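Local coordinates for DUF2442 domain-containing protein (Nitrosomonas europaea, PDB 2AUW), which is of unknown function, though its family assignment suggests that it may bind DNA, at residues F8-L22 with T25-G37. Residues are numbered along the deposited sequence; the frame is centred on the assembly and turned at random.
Sequences FPKLTAVEALAPYRL and TWSTGEVLEVDVG
T25 O is gripped by two backbone amides, T12 N at 2.7 Å and A13 N at 3.2 Å, both arriving from the same face of its carbonyl plane. T25 N answers with a nearly straight bond to A13 O, so two residues of strand 11-16 face one of its neighbour: a classic beta bulge. Just beyond it, K10 and S27 exchange bonds: S27 N donates to K10 O, while K10 N donates to S27 OG, which chi1 of 72° sets between the S27 backbone N and carbonyl carbon.

Over one face of the W26 indole sits L11 CD1, 3.8 Å from the centroid of the six-membered ring in a CH-pi contact; P9 CB comes obliquely to CE3, and Y80 of helix 76-86 meets the indole edge-to-face. The type I turn from W26 to G29 reverses the chain, and T28 OG1 accepts from E30 N in an ST turn that overlaps its end.

At the other end, L22 and V34 pair through both backbone bonds, and V36 N points almost straight at Y20 O, 3.0 Å away. In the conformer given, one of two, the extended R21 chain carries NE to E33 OE1 in a salt bridge of 2.8 Å; OE1 lies in the guanidinium plane and receives the bond on its anti lone pair, although the two planes stand 75° apart. OE2 is taken by R23, and L17 CD1 lies against the carboxylate carbon. With an alanine at E33, R21 and R23 would probably lose their shared counter-charge, and the R21 guanidinium would be likely to swing more freely. D35 OD1, in the conformer given, receives G37 N in an Asx turn leading into helix 37-42. These contacts bind two successive hairpins into an antiparallel beta-meander, strands 11-16, 21-26 and 31-35 in order, within the DUF2442 region.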
loop_
_atom_site.group_PDB
_atom_site.type_symbol
_atom_site.label_atom_id
_atom_site.label_comp_id
_atom_site.label_asym_id
_atom_site.label_seq_id
_atom_site.Cartn_x
_atom_site.Cartn_y
_atom_site.Cartn_z
ATOM N N PHE B 8 7.666 5.137 6.856
ATOM C CA PHE B 8 6.592 6.127 6.813
ATOM C C PHE B 8 7.085 7.562 7.184
ATOM O O PHE B 8 6.930 8.488 6.391
ATOM C CB PHE B 8 5.368 5.659 7.641
ATOM C CG PHE B 8 4.317 6.745 7.822
ATOM C CD1 PHE B 8 3.409 7.030 6.792
ATOM C CD2 PHE B 8 4.285 7.519 8.984
ATOM C CE1 PHE B 8 2.456 8.064 6.926
ATOM C CE2 PHE B 8 3.347 8.545 9.144
ATOM C CZ PHE B 8 2.416 8.820 8.109
ATOM N N PRO B 9 7.740 7.741 8.343
ATOM C CA PRO B 9 8.125 9.134 8.702
ATOM C C PRO B 9 9.075 9.833 7.718
ATOM O O PRO B 9 9.964 9.203 7.113
ATOM C CB PRO B 9 8.828 8.963 10.067
ATOM C CG PRO B 9 8.335 7.666 10.581
ATOM C CD PRO B 9 8.188 6.789 9.374
ATOM N N LYS B 10 8.877 11.138 7.536
ATOM C CA LYS B 10 9.793 11.949 6.739
ATOM C C LYS B 10 10.583 12.819 7.702
ATOM O O LYS B 10 10.026 13.340 8.649
ATOM C CB LYS B 10 9.028 12.875 5.769
ATOM C CG LYS B 10 8.222 12.129 4.705
ATOM C CD LYS B 10 7.106 13.037 4.140
ATOM C CE LYS B 10 5.983 12.228 3.502
ATOM N NZ LYS B 10 6.209 11.970 2.044
ATOM N N LEU B 11 11.878 12.922 7.469
ATOM C CA LEU B 11 12.742 13.810 8.238
ATOM C C LEU B 11 12.553 15.214 7.700
ATOM O O LEU B 11 12.912 15.508 6.555
ATOM C CB LEU B 11 14.217 13.394 8.100
ATOM C CG LEU B 11 15.242 14.257 8.837
ATOM C CD1 LEU B 11 14.946 14.271 10.366
ATOM C CD2 LEU B 11 16.674 13.849 8.546
ATOM N N THR B 12 12.012 16.077 8.552
ATOM C CA THR B 12 11.671 17.443 8.145
ATOM C C THR B 12 12.571 18.530 8.713
ATOM O O THR B 12 12.501 19.671 8.250
ATOM C CB THR B 12 10.196 17.772 8.494
ATOM O OG1 THR B 12 10.000 17.694 9.918
ATOM C CG2 THR B 12 9.257 16.787 7.853
ATOM N N ALA B 13 13.411 18.207 9.715
ATOM C CA ALA B 13 14.415 19.141 10.219
ATOM C C ALA B 13 15.431 18.365 11.041
ATOM O O ALA B 13 15.059 17.435 11.767
ATOM C CB ALA B 13 13.761 20.228 11.121
ATOM N N VAL B 14 16.691 18.768 10.920
ATOM C CA VAL B 14 17.766 18.278 11.832
ATOM C C VAL B 14 18.616 19.458 12.338
ATOM O O VAL B 14 18.972 20.361 11.577
ATOM C CB VAL B 14 18.661 17.200 11.168
ATOM C CG1 VAL B 14 19.385 17.751 9.951
ATOM C CG2 VAL B 14 19.711 16.575 12.171
ATOM N N GLU B 15 18.940 19.424 13.627
ATOM C CA GLU B 15 19.682 20.501 14.280
ATOM C C GLU B 15 20.759 19.908 15.186
ATOM O O GLU B 15 20.440 19.096 16.054
ATOM C CB GLU B 15 18.708 21.323 15.124
ATOM C CG GLU B 15 19.356 22.275 16.117
ATOM C CD GLU B 15 18.349 23.040 16.956
ATOM O OE1 GLU B 15 18.714 24.128 17.448
ATOM O OE2 GLU B 15 17.211 22.557 17.148
ATOM N N ALA B 16 22.013 20.335 14.996
ATOM C CA ALA B 16 23.108 19.923 15.862
ATOM C C ALA B 16 22.960 20.624 17.197
ATOM O O ALA B 16 22.884 21.875 17.246
ATOM C CB ALA B 16 24.440 20.293 15.227
ATOM N N LEU B 17 22.887 19.847 18.273
ATOM C CA LEU B 17 22.953 20.405 19.614
ATOM C C LEU B 17 24.431 20.374 20.077
ATOM O O LEU B 17 25.340 20.246 19.251
ATOM C CB LEU B 17 22.046 19.632 20.585
ATOM C CG LEU B 17 20.562 19.462 20.199
ATOM C CD1 LEU B 17 19.758 18.785 21.283
ATOM C CD2 LEU B 17 19.930 20.799 19.835
ATOM N N ALA B 18 24.668 20.467 21.383
ATOM C CA ALA B 18 26.017 20.201 21.922
ATOM C C ALA B 18 26.514 18.791 21.491
ATOM O O ALA B 18 25.743 17.825 21.535
ATOM C CB ALA B 18 26.006 20.350 23.429
ATOM N N PRO B 19 27.785 18.676 21.033
ATOM C CA PRO B 19 28.290 17.374 20.555
ATOM C C PRO B 19 28.088 16.260 21.584
ATOM O O PRO B 19 28.409 16.462 22.755
ATOM C CB PRO B 19 29.781 17.629 20.322
ATOM C CG PRO B 19 29.919 19.117 20.172
ATOM C CD PRO B 19 28.798 19.749 20.927
ATOM N N TYR B 20 27.544 15.103 21.182
ATOM C CA TYR B 20 27.217 14.804 19.789
ATOM C C TYR B 20 25.742 14.502 19.634
ATOM O O TYR B 20 25.356 13.479 19.045
ATOM C CB TYR B 20 28.068 13.641 19.272
ATOM C CG TYR B 20 29.523 14.015 19.245
ATOM C CD1 TYR B 20 30.359 13.708 20.336
ATOM C CD2 TYR B 20 30.057 14.706 18.165
ATOM C CE1 TYR B 20 31.710 14.070 20.334
ATOM C CE2 TYR B 20 31.415 15.077 18.149
ATOM C CZ TYR B 20 32.231 14.744 19.244
ATOM O OH TYR B 20 33.557 15.116 19.238
ATOM N N ARG B 21 24.912 15.393 20.172
ATOM C CA ARG B 21 23.454 15.208 20.164
ATOM C C ARG B 21 22.771 16.000 19.041
ATOM O O ARG B 21 23.149 17.139 18.768
ATOM C CB ARG B 21 22.865 15.605 21.514
ATOM C CG ARG B 21 21.470 15.066 21.785
ATOM C CD ARG B 21 21.127 15.197 23.250
ATOM N NE ARG B 21 19.803 14.671 23.596
ATOM C CZ ARG B 21 19.562 13.412 23.967
ATOM N NH1 ARG B 21 20.555 12.537 24.036
ATOM N NH2 ARG B 21 18.323 13.022 24.276
ATOM N N LEU B 22 21.770 15.384 18.403
ATOM C CA LEU B 22 20.978 16.038 17.344
ATOM C C LEU B 22 19.536 16.171 17.780
ATOM O O LEU B 22 19.075 15.402 18.600
ATOM C CB LEU B 22 21.048 15.244 16.038
ATOM C CG LEU B 22 22.403 14.925 15.409
ATOM C CD1 LEU B 22 22.214 13.816 14.367
ATOM C CD2 LEU B 22 23.094 16.177 14.824
ATOM N N THR B 25 13.239 16.510 13.607
ATOM C CA THR B 25 11.791 16.749 13.494
ATOM C C THR B 25 11.266 15.945 12.299
ATOM O O THR B 25 11.910 15.876 11.245
ATOM C CB THR B 25 11.471 18.259 13.296
ATOM O OG1 THR B 25 12.121 19.022 14.332
ATOM C CG2 THR B 25 9.970 18.488 13.358
ATOM N N TRP B 26 10.093 15.375 12.479
ATOM C CA TRP B 26 9.541 14.403 11.550
ATOM C C TRP B 26 8.127 14.800 11.104
ATOM O O TRP B 26 7.426 15.472 11.832
ATOM C CB TRP B 26 9.535 13.011 12.198
ATOM C CG TRP B 26 10.923 12.626 12.723
ATOM C CD1 TRP B 26 11.464 12.971 13.937
ATOM C CD2 TRP B 26 11.931 11.877 12.027
ATOM N NE1 TRP B 26 12.755 12.474 14.049
ATOM C CE2 TRP B 26 13.070 11.805 12.887
ATOM C CE3 TRP B 26 11.988 11.251 10.765
ATOM C CZ2 TRP B 26 14.246 11.115 12.527
ATOM C CZ3 TRP B 26 13.170 10.556 10.400
ATOM C CH2 TRP B 26 14.278 10.496 11.292
ATOM N N SER B 27 7.730 14.331 9.917
ATOM C CA SER B 27 6.360 14.483 9.402
ATOM C C SER B 27 5.254 13.877 10.281
ATOM O O SER B 27 4.049 14.111 10.019
ATOM C CB SER B 27 6.284 13.858 8.009
ATOM O OG SER B 27 6.354 12.446 8.137
ATOM N N THR B 28 5.633 13.114 11.310
ATOM C CA THR B 28 4.699 12.564 12.294
ATOM C C THR B 28 4.326 13.581 13.370
ATOM O O THR B 28 3.484 13.292 14.231
ATOM C CB THR B 28 5.328 11.389 13.051
ATOM O OG1 THR B 28 6.570 11.851 13.595
ATOM C CG2 THR B 28 5.588 10.167 12.104
ATOM N N GLY B 29 4.980 14.731 13.340
ATOM C CA GLY B 29 4.883 15.724 14.415
ATOM C C GLY B 29 5.949 15.563 15.502
ATOM O O GLY B 29 6.236 16.524 16.222
ATOM N N GLU B 30 6.595 14.388 15.566
ATOM C CA GLU B 30 7.581 14.106 16.620
ATOM C C GLU B 30 8.829 14.957 16.505
ATOM O O GLU B 30 9.313 15.246 15.416
ATOM C CB GLU B 30 7.973 12.615 16.651
ATOM C CG GLU B 30 6.862 11.676 16.971
ATOM C CD GLU B 30 7.248 10.263 16.566
ATOM O OE1 GLU B 30 7.472 10.037 15.359
ATOM O OE2 GLU B 30 7.398 9.431 17.465
ATOM N N VAL B 31 9.348 15.355 17.652
ATOM C CA VAL B 31 10.620 16.053 17.755
ATOM C C VAL B 31 11.459 15.185 18.708
ATOM O O VAL B 31 11.101 14.990 19.862
ATOM C CB VAL B 31 10.471 17.495 18.292
ATOM C CG1 VAL B 31 11.857 18.155 18.413
ATOM C CG2 VAL B 31 9.585 18.314 17.359
ATOM N N LEU B 32 12.489 14.560 18.165
ATOM C CA LEU B 32 13.229 13.516 18.899
ATOM C C LEU B 32 14.700 13.875 18.912
ATOM O O LEU B 32 15.266 14.263 17.902
ATOM C CB LEU B 32 13.066 12.144 18.214
ATOM C CG LEU B 32 11.658 11.661 17.878
ATOM C CD1 LEU B 32 11.749 10.383 17.064
ATOM C CD2 LEU B 32 10.895 11.430 19.153
ATOM N N GLU B 33 15.328 13.709 20.058
ATOM C CA GLU B 33 16.758 13.929 20.155
ATOM C C GLU B 33 17.468 12.578 20.143
ATOM O O GLU B 33 16.914 11.551 20.533
ATOM C CB GLU B 33 17.125 14.732 21.419
ATOM C CG GLU B 33 16.579 16.209 21.410
ATOM C CD GLU B 33 16.938 17.020 22.667
ATOM O OE1 GLU B 33 17.777 16.570 23.480
ATOM O OE2 GLU B 33 16.373 18.135 22.824
ATOM N N VAL B 34 18.715 12.604 19.705
ATOM C CA VAL B 34 19.443 11.343 19.545
ATOM C C VAL B 34 20.941 11.620 19.597
ATOM O O VAL B 34 21.435 12.584 18.975
ATOM C CB VAL B 34 19.073 10.678 18.193
ATOM C CG1 VAL B 34 19.445 11.574 17.022
ATOM C CG2 VAL B 34 19.722 9.243 18.062
ATOM N N ASP B 35 21.660 10.760 20.307
ATOM C CA ASP B 35 23.123 10.863 20.370
ATOM C C ASP B 35 23.710 10.006 19.261
ATOM O O ASP B 35 23.297 8.842 19.069
ATOM C CB ASP B 35 23.613 10.373 21.728
ATOM C CG ASP B 35 25.032 10.820 22.032
ATOM O OD1 ASP B 35 25.965 10.381 21.354
ATOM O OD2 ASP B 35 25.199 11.626 22.953
ATOM N N VAL B 36 24.648 10.577 18.511
ATOM C CA VAL B 36 25.341 9.835 17.456
ATOM C C VAL B 36 26.854 9.715 17.728
ATOM O O VAL B 36 27.583 9.297 16.858
ATOM C CB VAL B 36 25.114 10.406 16.026
ATOM C CG1 VAL B 36 23.661 10.205 15.589
ATOM C CG2 VAL B 36 25.518 11.916 15.956
ATOM N N GLY B 37 27.288 10.117 18.917
ATOM C CA GLY B 37 28.721 10.144 19.279
ATOM C C GLY B 37 29.367 8.764 19.230
ATOM O O GLY B 37 30.466 8.599 18.697
HETATM O O HOH W 1 5.283 10.879 6.557
HETATM O O HOH W 2 7.250 18.026 10.389
HETATM O O HOH W 3 14.844 19.297 14.456
HETATM O O HOH W 4 27.453 13.027 22.977
#